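PDB 4OC9: putative O-acetylhomoserine (Thiol)-lyase from Campylobacter jejuni, which probably uses pyridoxal 5'-phosphate to make homocysteine from O-acetylhomoserine and sulfide, as the O-acetylhomoserine sulfhydrylases of its family do. Local coordinates for residues P157-A162 / L342-A347; D312-N317 / E346-E351; Q361-A366 / I415-Q420. All blocks are in the same frame, centred on the assembly; numbering follows the deposited sequence.

Interaction 1 (P157-A162 / L342-A347)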
ATOM      1  N   PRO D 157      15.479 -27.852  -4.994  1.00 30.46           N
ATOM      2  CA  PRO D 157      15.176 -28.394  -3.680  1.00 30.48           C
ATOM      3  C   PRO D 157      16.117 -29.410  -3.099  1.00 29.12           C
ATOM      4  O   PRO D 157      15.773 -29.995  -2.054  1.00 19.73           O
ATOM      5  CB  PRO D 157      13.896 -29.165  -3.968  1.00 29.83           C
ATOM      6  CG  PRO D 157      14.236 -29.823  -5.248  1.00 31.37           C
ATOM      7  CD  PRO D 157      15.085 -28.820  -6.025  1.00 32.62           C
ATOM      8  N   GLN D 158      17.235 -29.685  -3.770  1.00 30.54           N
ATOM      9  CA  GLN D 158      18.177 -30.691  -3.216  1.00 31.76           C
ATOM     10  C   GLN D 158      18.972 -30.236  -1.980  1.00 28.31           C
ATOM     11  O   GLN D 158      19.450 -31.054  -1.234  1.00 27.77           O
ATOM     12  CB  GLN D 158      19.108 -31.422  -4.177  1.00 38.26           C
ATOM     13  CG  GLN D 158      19.597 -32.699  -3.506  1.00 40.59           C
ATOM     14  CD  GLN D 158      20.662 -33.416  -4.291  1.00 45.15           C
ATOM     15  OE1 GLN D 158      20.936 -33.064  -5.439  1.00 52.89           O
ATOM     16  NE2 GLN D 158      21.265 -34.432  -3.691  1.00 43.51           N
ATOM     17  N   ILE D 159      19.079 -28.940  -1.761  1.00 25.82           N
ATOM     18  CA  ILE D 159      19.831 -28.399  -0.640  1.00 22.30           C
ATOM     19  C   ILE D 159      21.294 -28.787  -0.907  1.00 20.90           C
ATOM     20  O   ILE D 159      22.018 -29.226  -0.043  1.00 16.20           O
ATOM     21  CB  ILE D 159      19.358 -28.877   0.737  1.00 23.83           C
ATOM     22  CG1 ILE D 159      17.850 -28.679   0.967  1.00 30.14           C
ATOM     23  CG2 ILE D 159      20.034 -28.103   1.839  1.00 21.76           C
ATOM     24  CD1 ILE D 159      16.978 -29.636   0.214  1.00 33.78           C
ATOM     25  N   ALA D 160      21.708 -28.664  -2.167  1.00 19.61           N
ATOM     26  CA  ALA D 160      23.063 -28.992  -2.543  1.00 17.91           C
ATOM     27  C   ALA D 160      23.937 -27.762  -2.392  1.00 16.90           C
ATOM     28  O   ALA D 160      23.619 -26.686  -2.906  1.00 16.30           O
ATOM     29  CB  ALA D 160      23.106 -29.476  -3.969  1.00 19.06           C
ATOM     30  N   ILE D 161      25.051 -27.933  -1.704  1.00 16.80           N
ATOM     31  CA  ILE D 161      25.986 -26.851  -1.475  1.00 16.51           C
ATOM     32  C   ILE D 161      27.128 -26.864  -2.469  1.00 16.01           C
ATOM     33  O   ILE D 161      27.847 -27.860  -2.626  1.00 16.71           O
ATOM     34  CB  ILE D 161      26.558 -26.902  -0.066  1.00 16.22           C
ATOM     35  CG1 ILE D 161      25.423 -26.823   0.943  1.00 16.31           C
ATOM     36  CG2 ILE D 161      27.528 -25.749   0.133  1.00 18.40           C
ATOM     37  CD1 ILE D 161      25.848 -26.882   2.400  1.00 15.96           C
ATOM     38  N   ALA D 162      27.330 -25.716  -3.089  1.00 16.23           N
ATOM     39  CA  ALA D 162      28.389 -25.544  -4.078  1.00 17.01           C
ATOM     40  C   ALA D 162      29.721 -25.213  -3.417  1.00 17.10           C
ATOM     41  O   ALA D 162      29.768 -24.422  -2.462  1.00 18.86           O
ATOM     42  CB  ALA D 162      28.006 -24.425  -5.040  1.00 17.24           C
ATOM     43  N   LEU D 342      14.919 -24.647   4.284  1.00 14.34           N
ATOM     44  CA  LEU D 342      14.459 -25.536   3.237  1.00 14.92           C
ATOM     45  C   LEU D 342      15.039 -26.924   3.432  1.00 15.52           C
ATOM     46  O   LEU D 342      16.207 -27.076   3.790  1.00 15.12           O
ATOM     47  CB  LEU D 342      14.948 -25.055   1.891  1.00 16.76           C
ATOM     48  CG  LEU D 342      14.319 -25.790   0.718  1.00 18.17           C
ATOM     49  CD1 LEU D 342      12.826 -25.420   0.679  1.00 19.01           C
ATOM     50  CD2 LEU D 342      14.976 -25.359  -0.563  1.00 19.12           C
ATOM     51  N   LEU D 343      14.223 -27.947   3.254  1.00 16.47           N
ATOM     52  CA  LEU D 343      14.739 -29.307   3.373  1.00 15.98           C
ATOM     53  C   LEU D 343      13.848 -30.215   2.526  1.00 17.62           C
ATOM     54  O   LEU D 343      12.762 -29.794   2.112  1.00 14.83           O
ATOM     55  CB  LEU D 343      14.756 -29.787   4.796  1.00 16.56           C
ATOM     56  CG  LEU D 343      13.474 -30.103   5.558  1.00 15.71           C
ATOM     57  CD1 LEU D 343      12.806 -31.346   5.006  1.00 14.93           C
ATOM     58  CD2 LEU D 343      13.819 -30.415   7.002  1.00 15.06           C
ATOM     59  N   SER D 344      14.319 -31.428   2.224  1.00 16.67           N
ATOM     60  CA  SER D 344      13.487 -32.343   1.482  1.00 17.57           C
ATOM     61  C   SER D 344      13.669 -33.707   2.094  1.00 17.10           C
ATOM     62  O   SER D 344      14.579 -33.945   2.867  1.00 17.56           O
ATOM     63  CB  SER D 344      13.791 -32.383  -0.007  1.00 18.34           C
ATOM     64  OG  SER D 344      15.048 -32.937  -0.237  1.00 19.90           O
ATOM     65  N   PHE D 345      12.717 -34.592   1.837  1.00 19.49           N
ATOM     66  CA  PHE D 345      12.812 -35.948   2.362  1.00 18.55           C
ATOM     67  C   PHE D 345      12.078 -36.912   1.437  1.00 18.94           C
ATOM     68  O   PHE D 345      11.239 -36.501   0.635  1.00 18.63           O
ATOM     69  CB  PHE D 345      12.275 -36.077   3.811  1.00 16.99           C
ATOM     70  CG  PHE D 345      10.802 -35.857   3.964  1.00 15.88           C
ATOM     71  CD1 PHE D 345       9.924 -36.915   3.841  1.00 15.97           C
ATOM     72  CD2 PHE D 345      10.298 -34.610   4.240  1.00 14.35           C
ATOM     73  CE1 PHE D 345       8.565 -36.718   3.996  1.00 16.26           C
ATOM     74  CE2 PHE D 345       8.946 -34.402   4.382  1.00 14.28           C
ATOM     75  CZ  PHE D 345       8.077 -35.459   4.273  1.00 15.40           C
ATOM     76  N   GLU D 346      12.390 -38.191   1.602  1.00 19.55           N
ATOM     77  CA  GLU D 346      11.792 -39.255   0.832  1.00 20.31           C
ATOM     78  C   GLU D 346      10.728 -39.977   1.634  1.00 20.92           C
ATOM     79  O   GLU D 346      10.973 -40.418   2.756  1.00 21.31           O
ATOM     80  CB  GLU D 346      12.868 -40.287   0.411  1.00 21.32           C
ATOM     81  CG  GLU D 346      13.975 -39.699  -0.443  1.00 22.69           C
ATOM     82  CD  GLU D 346      13.452 -39.171  -1.760  1.00 26.97           C
ATOM     83  OE1 GLU D 346      12.665 -39.904  -2.404  1.00 31.89           O
ATOM     84  OE2 GLU D 346      13.853 -38.058  -2.170  1.00 27.53           O
ATOM     85  N   ALA D 347       9.533 -40.084   1.062  1.00 21.59           N
ATOM     86  CA  ALA D 347       8.434 -40.798   1.701  1.00 21.18           C
ATOM     87  C   ALA D 347       8.626 -42.258   1.270  1.00 21.91           C
ATOM     88  O   ALA D 347       9.556 -42.557   0.541  1.00 17.27           O
ATOM     89  CB  ALA D 347       7.108 -40.289   1.202  1.00 22.37           C
TER
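Ile-159 and Pro-157 rest against Leu-342, Leu-343 and Ser-344, where the loop following strand 146-152 of the seven-stranded sheet meets strand 342-346 of the smaller five-stranded sheet. The pairing of a large central sheet with a smaller C-terminal one belongs to the fold-type I pyridoxal phosphate enzymes, and this buried contact joins a loop of the large sheet to the smaller sheet.

The apolar part centres on Ile-159. Its backbone takes a left-handed conformation (phi 65°), and its CB points toward the strand. With CG1 beside the backbone N and anti to the carbonyl carbon (chi1 -52°), that methylene lies on the strand backbone, 3.6 Å from Leu-342 O and 4.0 Å from Leu-343 CA. The CD1 methyl continues toward Ser-344, but it is modelled too near Pro-157 O for its exact position to be trusted. Pro-157, which follows a cis peptide bond, adds a looser touch, its CA 4.4 Å from Leu-342 CD2. Arg-403 of the neighbouring strand 401-405 packs against both Pro-157 and Leu-342.

The polar part is slight, and no hydrogen bond links the two segments. Ser-344 OG is already held by Asn-317 ND2. The serine's chi1 of 68° sets OG between the backbone N and the carbonyl carbon, and from there OG comes within 3.5 Å of Pro-157 O.

Interaction 2 (D312-N317 / E346-E351)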
ATOM      1  N   ASP D 312       8.984 -44.472   9.048  1.00 20.16           N
ATOM      2  CA  ASP D 312       8.253 -44.330   7.767  1.00 21.15           C
ATOM      3  C   ASP D 312       8.918 -43.348   6.765  1.00 20.07           C
ATOM      4  O   ASP D 312       8.372 -43.122   5.682  1.00 22.85           O
ATOM      5  CB  ASP D 312       6.791 -43.919   8.033  1.00 22.33           C
ATOM      6  CG  ASP D 312       5.997 -44.994   8.772  1.00 23.48           C
ATOM      7  OD1 ASP D 312       6.284 -46.197   8.567  1.00 22.51           O
ATOM      8  OD2 ASP D 312       5.077 -44.643   9.540  1.00 21.52           O
ATOM      9  N   ILE D 313      10.099 -42.812   7.094  1.00 17.87           N
ATOM     10  CA  ILE D 313      10.812 -41.871   6.230  1.00 17.26           C
ATOM     11  C   ILE D 313      12.067 -42.535   5.702  1.00 19.41           C
ATOM     12  O   ILE D 313      12.870 -43.032   6.461  1.00 17.25           O
ATOM     13  CB  ILE D 313      11.157 -40.573   6.977  1.00 15.76           C
ATOM     14  CG1 ILE D 313       9.893 -39.955   7.564  1.00 14.40           C
ATOM     15  CG2 ILE D 313      11.860 -39.578   6.054  1.00 15.10           C
ATOM     16  CD1 ILE D 313       8.803 -39.636   6.553  1.00 13.65           C
ATOM     17  N   LYS D 314      12.262 -42.493   4.389  1.00 25.40           N
ATOM     18  CA  LYS D 314      13.418 -43.162   3.771  1.00 30.99           C
ATOM     19  C   LYS D 314      14.674 -42.370   3.477  1.00 30.84           C
ATOM     20  O   LYS D 314      15.627 -42.934   2.954  1.00 40.17           O
ATOM     21  CB  LYS D 314      12.982 -43.868   2.479  1.00 36.36           C
ATOM     22  CG  LYS D 314      11.837 -44.851   2.691  1.00 48.57           C
ATOM     23  CD  LYS D 314      12.137 -45.902   3.761  1.00 59.64           C
ATOM     24  CE  LYS D 314      10.974 -46.880   3.991  1.00 72.64           C
ATOM     25  NZ  LYS D 314      10.656 -47.737   2.811  1.00 76.58           N
ATOM     26  N   GLY D 315      14.709 -41.093   3.796  1.00 26.56           N
ATOM     27  CA  GLY D 315      15.920 -40.321   3.519  1.00 22.34           C
ATOM     28  C   GLY D 315      15.606 -38.858   3.745  1.00 22.34           C
ATOM     29  O   GLY D 315      14.513 -38.407   3.417  1.00 19.07           O
ATOM     30  N   VAL D 316      16.564 -38.128   4.299  1.00 17.21           N
ATOM     31  CA  VAL D 316      16.402 -36.737   4.578  1.00 15.53           C
ATOM     32  C   VAL D 316      17.555 -35.932   4.050  1.00 14.00           C
ATOM     33  O   VAL D 316      18.694 -36.242   4.310  1.00 13.77           O
ATOM     34  CB  VAL D 316      16.316 -36.457   6.101  1.00 16.21           C
ATOM     35  CG1 VAL D 316      16.163 -34.954   6.375  1.00 16.36           C
ATOM     36  CG2 VAL D 316      15.139 -37.206   6.719  1.00 17.66           C
ATOM     37  N   ASN D 317      17.243 -34.824   3.393  1.00 15.11           N
ATOM     38  CA  ASN D 317      18.269 -33.927   2.844  1.00 15.58           C
ATOM     39  C   ASN D 317      18.354 -32.621   3.576  1.00 14.73           C
ATOM     40  O   ASN D 317      17.501 -31.744   3.367  1.00 19.59           O
ATOM     41  CB  ASN D 317      18.004 -33.521   1.440  1.00 16.99           C
ATOM     42  CG  ASN D 317      18.363 -34.538   0.439  1.00 19.47           C
ATOM     43  OD1 ASN D 317      19.152 -35.457   0.674  1.00 25.02           O
ATOM     44  ND2 ASN D 317      17.907 -34.292  -0.752  1.00 21.95           N
ATOM     45  N   GLU D 346      12.390 -38.191   1.602  1.00 19.55           N
ATOM     46  CA  GLU D 346      11.792 -39.255   0.832  1.00 20.31           C
ATOM     47  C   GLU D 346      10.728 -39.977   1.634  1.00 20.92           C
ATOM     48  O   GLU D 346      10.973 -40.418   2.756  1.00 21.31           O
ATOM     49  CB  GLU D 346      12.868 -40.287   0.411  1.00 21.32           C
ATOM     50  CG  GLU D 346      13.975 -39.699  -0.443  1.00 22.69           C
ATOM     51  CD  GLU D 346      13.452 -39.171  -1.760  1.00 26.97           C
ATOM     52  OE1 GLU D 346      12.665 -39.904  -2.404  1.00 31.89           O
ATOM     53  OE2 GLU D 346      13.853 -38.058  -2.170  1.00 27.53           O
ATOM     54  N   ALA D 347       9.533 -40.084   1.062  1.00 21.59           N
ATOM     55  CA  ALA D 347       8.434 -40.798   1.701  1.00 21.18           C
ATOM     56  C   ALA D 347       8.626 -42.258   1.270  1.00 21.91           C
ATOM     57  O   ALA D 347       9.556 -42.557   0.541  1.00 17.27           O
ATOM     58  CB  ALA D 347       7.108 -40.289   1.202  1.00 22.37           C
ATOM     59  N   LYS D 348       7.769 -43.163   1.737  1.00 26.49           N
ATOM     60  CA  LYS D 348       7.875 -44.593   1.382  1.00 30.64           C
ATOM     61  C   LYS D 348       7.774 -44.762  -0.121  1.00 34.05           C
ATOM     62  O   LYS D 348       8.566 -45.475  -0.719  1.00 37.45           O
ATOM     63  CB  LYS D 348       6.820 -45.447   2.108  1.00 32.68           C
ATOM     64  CG  LYS D 348       7.008 -45.457   3.642  1.00 36.09           C
ATOM     65  CD  LYS D 348       5.986 -46.283   4.427  1.00 34.26           C
ATOM     66  CE  LYS D 348       4.563 -45.770   4.280  1.00 35.11           C
ATOM     67  NZ  LYS D 348       3.593 -46.499   5.144  1.00 35.37           N
ATOM     68  N   ASP D 349       6.816 -44.051  -0.714  1.00 35.55           N
ATOM     69  CA  ASP D 349       6.565 -44.078  -2.153  1.00 29.12           C
ATOM     70  C   ASP D 349       5.641 -42.926  -2.560  1.00 27.55           C
ATOM     71  O   ASP D 349       5.233 -42.106  -1.724  1.00 24.44           O
ATOM     72  CB  ASP D 349       5.954 -45.427  -2.524  1.00 29.42           C
ATOM     73  CG  ASP D 349       4.695 -45.716  -1.755  1.00 30.48           C
ATOM     74  OD1 ASP D 349       4.059 -44.765  -1.241  1.00 29.57           O
ATOM     75  OD2 ASP D 349       4.341 -46.910  -1.650  1.00 31.17           O
ATOM     76  N   TYR D 350       5.334 -42.858  -3.850  1.00 25.71           N
ATOM     77  CA  TYR D 350       4.466 -41.832  -4.389  1.00 22.93           C
ATOM     78  C   TYR D 350       3.151 -41.696  -3.618  1.00 22.35           C
ATOM     79  O   TYR D 350       2.768 -40.590  -3.220  1.00 21.39           O
ATOM     80  CB  TYR D 350       4.212 -42.060  -5.904  1.00 24.63           C
ATOM     81  CG  TYR D 350       3.199 -41.086  -6.432  1.00 25.06           C
ATOM     82  CD1 TYR D 350       3.555 -39.777  -6.702  1.00 26.22           C
ATOM     83  CD2 TYR D 350       1.865 -41.453  -6.580  1.00 26.35           C
ATOM     84  CE1 TYR D 350       2.613 -38.842  -7.093  1.00 29.28           C
ATOM     85  CE2 TYR D 350       0.912 -40.535  -7.001  1.00 29.48           C
ATOM     86  CZ  TYR D 350       1.287 -39.227  -7.257  1.00 30.97           C
ATOM     87  OH  TYR D 350       0.338 -38.305  -7.669  1.00 30.53           O
ATOM     88  N   GLU D 351       2.451 -42.799  -3.384  1.00 23.34           N
ATOM     89  CA  GLU D 351       1.169 -42.740  -2.657  1.00 25.06           C
ATOM     90  C   GLU D 351       1.286 -42.184  -1.252  1.00 22.10           C
ATOM     91  O   GLU D 351       0.372 -41.517  -0.769  1.00 19.97           O
ATOM     92  CB  GLU D 351       0.467 -44.102  -2.653  1.00 31.48           C
ATOM     93  CG  GLU D 351      -0.050 -44.572  -4.026  1.00 39.09           C
ATOM     94  CD  GLU D 351      -1.230 -43.738  -4.567  1.00 48.77           C
ATOM     95  OE1 GLU D 351      -1.987 -43.156  -3.766  1.00 51.93           O
ATOM     96  OE2 GLU D 351      -1.443 -43.728  -5.804  1.00 63.62           O
TER
HETATM   97  O   HOH W   1       3.127 -44.515   7.934  1.00 17.99           O
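Two backbone hydrogen bonds tie Lys-314 and Gly-315 to Glu-346. Lys-314 N donates to Glu-346 O at 2.9 Å, and Glu-346 N donates back to Gly-315 O at 2.8 Å. Two consecutive residues, Lys-314 and Gly-315, thus share one partner across an antiparallel pair, the bond pattern of a beta bulge, here at the border strand 315-317 of the five-stranded sheet. The bond from Glu-346 N is the straighter, with an angle of 164° at its hydrogen, while Lys-314 N stands 31° out of the carbonyl plane of Glu-346.

The side chain of Glu-346 leaves the backbone across Gly-315, its CB 3.9 Å from Gly-315 N. A bend at chi2 (-63°) swings CD aside, and the carboxylate is taken up by the hydroxyls of Thr-401 and Thr-398.

Farther along, the side chains of Asp-312 and Lys-348 run side by side, pointing the same way. Their charged ends do not form a salt bridge: Asp-312 OD1 is 4.4 Å from Lys-348 NZ, a distance at which a mild electrostatic attraction is probable, and a water makes weak bonds to both groups. A bound imidazole, probably from the crystallisation liquor, also lies by Asp-312. Just after Lys-348, Asp-349 caps the start of helix 350-359 through His-352 N.

Packing fills in around the backbone bonds. Lys-348 CG lies 3.4 Å from Asp-312 O, and the aliphatic part of Lys-314 lies against the backbone of Ala-347 and Lys-348, its CG 4.2 Å from Lys-348 CA. Ile-313, which also touches Ile-422 of helix 411-422, brings its CG2 methyl to 3.5 Å from Glu-346 O.

Interaction 3 (Q361-A366 / I415-Q420)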
ATOM      1  N   GLN D 361      -1.868 -30.043   8.375  1.00 17.57           N
ATOM      2  CA  GLN D 361      -2.750 -28.931   8.778  1.00 22.22           C
ATOM      3  C   GLN D 361      -1.997 -27.581   8.987  1.00 19.76           C
ATOM      4  O   GLN D 361      -2.598 -26.527   8.858  1.00 23.37           O
ATOM      5  CB  GLN D 361      -3.545 -29.273  10.046  1.00 24.73           C
ATOM      6  CG  GLN D 361      -4.377 -30.537   9.904  1.00 31.41           C
ATOM      7  CD  GLN D 361      -5.427 -30.442   8.801  1.00 42.65           C
ATOM      8  OE1 GLN D 361      -6.076 -29.401   8.625  1.00 48.04           O
ATOM      9  NE2 GLN D 361      -5.641 -31.547   8.078  1.00 52.02           N
ATOM     10  N   LEU D 362      -0.715 -27.620   9.351  1.00 18.12           N
ATOM     11  CA  LEU D 362       0.105 -26.414   9.550  1.00 16.24           C
ATOM     12  C   LEU D 362       0.969 -26.184   8.324  1.00 16.27           C
ATOM     13  O   LEU D 362       1.164 -25.043   7.923  1.00 19.59           O
ATOM     14  CB  LEU D 362       0.965 -26.469  10.807  1.00 15.58           C
ATOM     15  CG  LEU D 362       0.193 -26.486  12.114  1.00 16.07           C
ATOM     16  CD1 LEU D 362       1.188 -26.552  13.260  1.00 15.26           C
ATOM     17  CD2 LEU D 362      -0.695 -25.244  12.230  1.00 15.12           C
ATOM     18  N   PHE D 363       1.553 -27.243   7.787  1.00 14.68           N
ATOM     19  CA  PHE D 363       2.320 -27.117   6.580  1.00 13.07           C
ATOM     20  C   PHE D 363       1.243 -26.918   5.522  1.00 12.96           C
ATOM     21  O   PHE D 363       0.348 -27.749   5.353  1.00 12.52           O
ATOM     22  CB  PHE D 363       3.175 -28.325   6.310  1.00 13.02           C
ATOM     23  CG  PHE D 363       4.388 -28.408   7.186  1.00 13.35           C
ATOM     24  CD1 PHE D 363       4.325 -28.924   8.471  1.00 12.98           C
ATOM     25  CD2 PHE D 363       5.616 -28.013   6.697  1.00 12.48           C
ATOM     26  CE1 PHE D 363       5.467 -29.032   9.246  1.00 12.10           C
ATOM     27  CE2 PHE D 363       6.737 -28.091   7.490  1.00 11.93           C
ATOM     28  CZ  PHE D 363       6.653 -28.586   8.775  1.00 11.00           C
ATOM     29  N   LEU D 364       1.298 -25.773   4.850  1.00 11.97           N
ATOM     30  CA  LEU D 364       0.331 -25.449   3.839  1.00 12.19           C
ATOM     31  C   LEU D 364       0.797 -25.901   2.471  1.00 13.29           C
ATOM     32  O   LEU D 364       1.898 -25.567   2.029  1.00 13.72           O
ATOM     33  CB  LEU D 364       0.109 -23.936   3.816  1.00 11.92           C
ATOM     34  CG  LEU D 364      -0.326 -23.312   5.131  1.00 11.14           C
ATOM     35  CD1 LEU D 364      -0.433 -21.819   5.016  1.00 11.32           C
ATOM     36  CD2 LEU D 364      -1.646 -23.888   5.595  1.00 11.60           C
ATOM     37  N   LEU D 365      -0.055 -26.666   1.795  1.00 14.16           N
ATOM     38  CA  LEU D 365       0.244 -27.159   0.471  1.00 14.51           C
ATOM     39  C   LEU D 365       0.232 -25.935  -0.437  1.00 15.05           C
ATOM     40  O   LEU D 365      -0.823 -25.383  -0.737  1.00 13.11           O
ATOM     41  CB  LEU D 365      -0.805 -28.159   0.008  1.00 15.15           C
ATOM     42  CG  LEU D 365      -0.587 -28.698  -1.405  1.00 15.09           C
ATOM     43  CD1 LEU D 365       0.775 -29.368  -1.511  1.00 14.97           C
ATOM     44  CD2 LEU D 365      -1.678 -29.688  -1.741  1.00 15.68           C
ATOM     45  N   ALA D 366       1.422 -25.541  -0.875  1.00 15.81           N
ATOM     46  CA  ALA D 366       1.598 -24.394  -1.715  1.00 15.50           C
ATOM     47  C   ALA D 366       2.968 -24.388  -2.387  1.00 18.63           C
ATOM     48  O   ALA D 366       3.864 -25.164  -2.041  1.00 17.01           O
ATOM     49  CB  ALA D 366       1.464 -23.172  -0.867  1.00 17.26           C
ATOM     50  N   ILE D 415       6.284 -30.589  14.274  1.00 17.19           N
ATOM     51  CA  ILE D 415       6.648 -32.008  14.327  1.00 14.71           C
ATOM     52  C   ILE D 415       5.392 -32.827  14.475  1.00 14.21           C
ATOM     53  O   ILE D 415       5.200 -33.790  13.764  1.00 14.20           O
ATOM     54  CB  ILE D 415       7.633 -32.257  15.455  1.00 15.40           C
ATOM     55  CG1 ILE D 415       9.002 -31.699  15.052  1.00 14.75           C
ATOM     56  CG2 ILE D 415       7.777 -33.746  15.689  1.00 16.48           C
ATOM     57  CD1 ILE D 415      10.053 -31.745  16.136  1.00 14.12           C
ATOM     58  N   ALA D 416       4.503 -32.403  15.368  1.00 13.62           N
ATOM     59  CA  ALA D 416       3.249 -33.115  15.567  1.00 12.72           C
ATOM     60  C   ALA D 416       2.392 -33.155  14.287  1.00 12.21           C
ATOM     61  O   ALA D 416       1.740 -34.159  14.006  1.00 12.45           O
ATOM     62  CB  ALA D 416       2.443 -32.483  16.697  1.00 12.82           C
ATOM     63  N   ASP D 417       2.359 -32.058  13.541  1.00 12.07           N
ATOM     64  CA  ASP D 417       1.561 -32.004  12.315  1.00 12.35           C
ATOM     65  C   ASP D 417       2.171 -32.995  11.304  1.00 12.05           C
ATOM     66  O   ASP D 417       1.451 -33.728  10.629  1.00 12.32           O
ATOM     67  CB  ASP D 417       1.544 -30.575  11.755  1.00 12.53           C
ATOM     68  CG  ASP D 417       0.670 -30.436  10.524  1.00 13.70           C
ATOM     69  OD1 ASP D 417      -0.450 -30.998  10.489  1.00 15.32           O
ATOM     70  OD2 ASP D 417       1.083 -29.735   9.569  1.00 14.14           O
ATOM     71  N   LEU D 418       3.491 -32.989  11.163  1.00 12.40           N
ATOM     72  CA  LEU D 418       4.155 -33.925  10.221  1.00 12.26           C
ATOM     73  C   LEU D 418       4.018 -35.344  10.673  1.00 12.90           C
ATOM     74  O   LEU D 418       3.837 -36.247   9.877  1.00 11.13           O
ATOM     75  CB  LEU D 418       5.616 -33.647  10.102  1.00 11.32           C
ATOM     76  CG  LEU D 418       6.042 -32.430   9.363  1.00 12.02           C
ATOM     77  CD1 LEU D 418       7.531 -32.260   9.509  1.00 12.01           C
ATOM     78  CD2 LEU D 418       5.662 -32.580   7.896  1.00 12.94           C
ATOM     79  N   LYS D 419       4.052 -35.535  11.980  1.00 15.01           N
ATOM     80  CA  LYS D 419       3.932 -36.859  12.500  1.00 18.32           C
ATOM     81  C   LYS D 419       2.601 -37.480  12.099  1.00 17.41           C
ATOM     82  O   LYS D 419       2.560 -38.607  11.605  1.00 15.61           O
ATOM     83  CB  LYS D 419       4.038 -36.856  14.028  1.00 20.90           C
ATOM     84  CG  LYS D 419       4.094 -38.240  14.659  1.00 23.41           C
ATOM     85  CD  LYS D 419       4.200 -38.151  16.173  1.00 28.18           C
ATOM     86  CE  LYS D 419       4.603 -39.466  16.816  1.00 33.19           C
ATOM     87  NZ  LYS D 419       3.681 -40.599  16.607  1.00 33.91           N
ATOM     88  N   GLN D 420       1.516 -36.780  12.366  1.00 17.11           N
ATOM     89  CA  GLN D 420       0.192 -37.343  12.052  1.00 19.40           C
ATOM     90  C   GLN D 420       0.023 -37.557  10.553  1.00 20.00           C
ATOM     91  O   GLN D 420      -0.607 -38.526  10.138  1.00 20.49           O
ATOM     92  CB  GLN D 420      -0.958 -36.551  12.738  1.00 17.43           C
ATOM     93  CG  GLN D 420      -1.169 -35.104  12.289  1.00 18.11           C
ATOM     94  CD  GLN D 420      -1.841 -34.970  10.927  1.00 19.42           C
ATOM     95  OE1 GLN D 420      -2.711 -35.766  10.570  1.00 18.62           O
ATOM     96  NE2 GLN D 420      -1.511 -33.912  10.207  1.00 19.84           N
TER
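Phe-363 and Asp-417 present two flat groups turned nearly alike, ring and carboxylate planes only 16° apart. Asp-417 OD2 sits at the edge of the ring, in its plane and 3.5 Å from Phe-363 CD1. Over one face of the ring lies the Leu-418 CD2 methyl, a CH-pi contact offset toward the rim, 4.1 Å from the centroid. Leu-418 CG meets the rim at Phe-363 CE1, 3.4 Å away.

The carboxylate gathers three successive backbone N-H groups of the loop. Gln-361 N donates to the syn lone pair of Asp-417 OD1 at 2.7 Å. Leu-362 N and Phe-363 N both reach OD2 from the same face of its plane, the first at 2.8 Å and 58° above the plane, the second at 3.1 Å and nearly along the C-O axis. With CG anti to the backbone N (chi1 -177°), the Asp-417 carboxylate carbon stands out from helix 411-422 toward the loop. Gln-420, one turn on, places its NE2 above the carboxylate plane and donates to Asp-417 OD1 at 3.1 Å. Each carboxylate oxygen therefore accepts two bonds, which would help a buried aspartate stay ionised and fixes its rotation.

Gln-420 NE2 donates as well to Lys-359 O at the end of helix 350-359, as does Gln-361 NE2. Leu-365 O accepts a hydrogen bond from Asn-34 ND2 of a second subunit, and Leu-362 packs on His-12 of a third. The contact thus pins the loop between helix 350-359 and strand 364-365 onto helix 411-422 of the C-terminal domain. Leu-418 reaches on to Val-303 of helix 276-309, and Phe-363 to Ile-376 of strand 375-377.

How the interactions relate
All three contacts reach the five-stranded sheet. Interactions 1 and 2 share Glu-346 and Ala-347; their centres are 12 Å apart, and Asn-317 N approaches Ser-344 O at 2.9 Å, a probable hydrogen bond between neighbouring strands. Interaction 3 lies about 15 Å from interaction 2 and 18 Å from interaction 1, centre to centre, without touching either; helix 350-359 leads to it from interaction 2. Interaction 1 alone brings in a loop of the large sheet, to which strand 199-203 belongs. Lys-206, the predicted cofactor lysine, follows that strand. The centre of interaction 1 lies about 17 Å from the chain's centre; those of interactions 2 and 3 lie farther out.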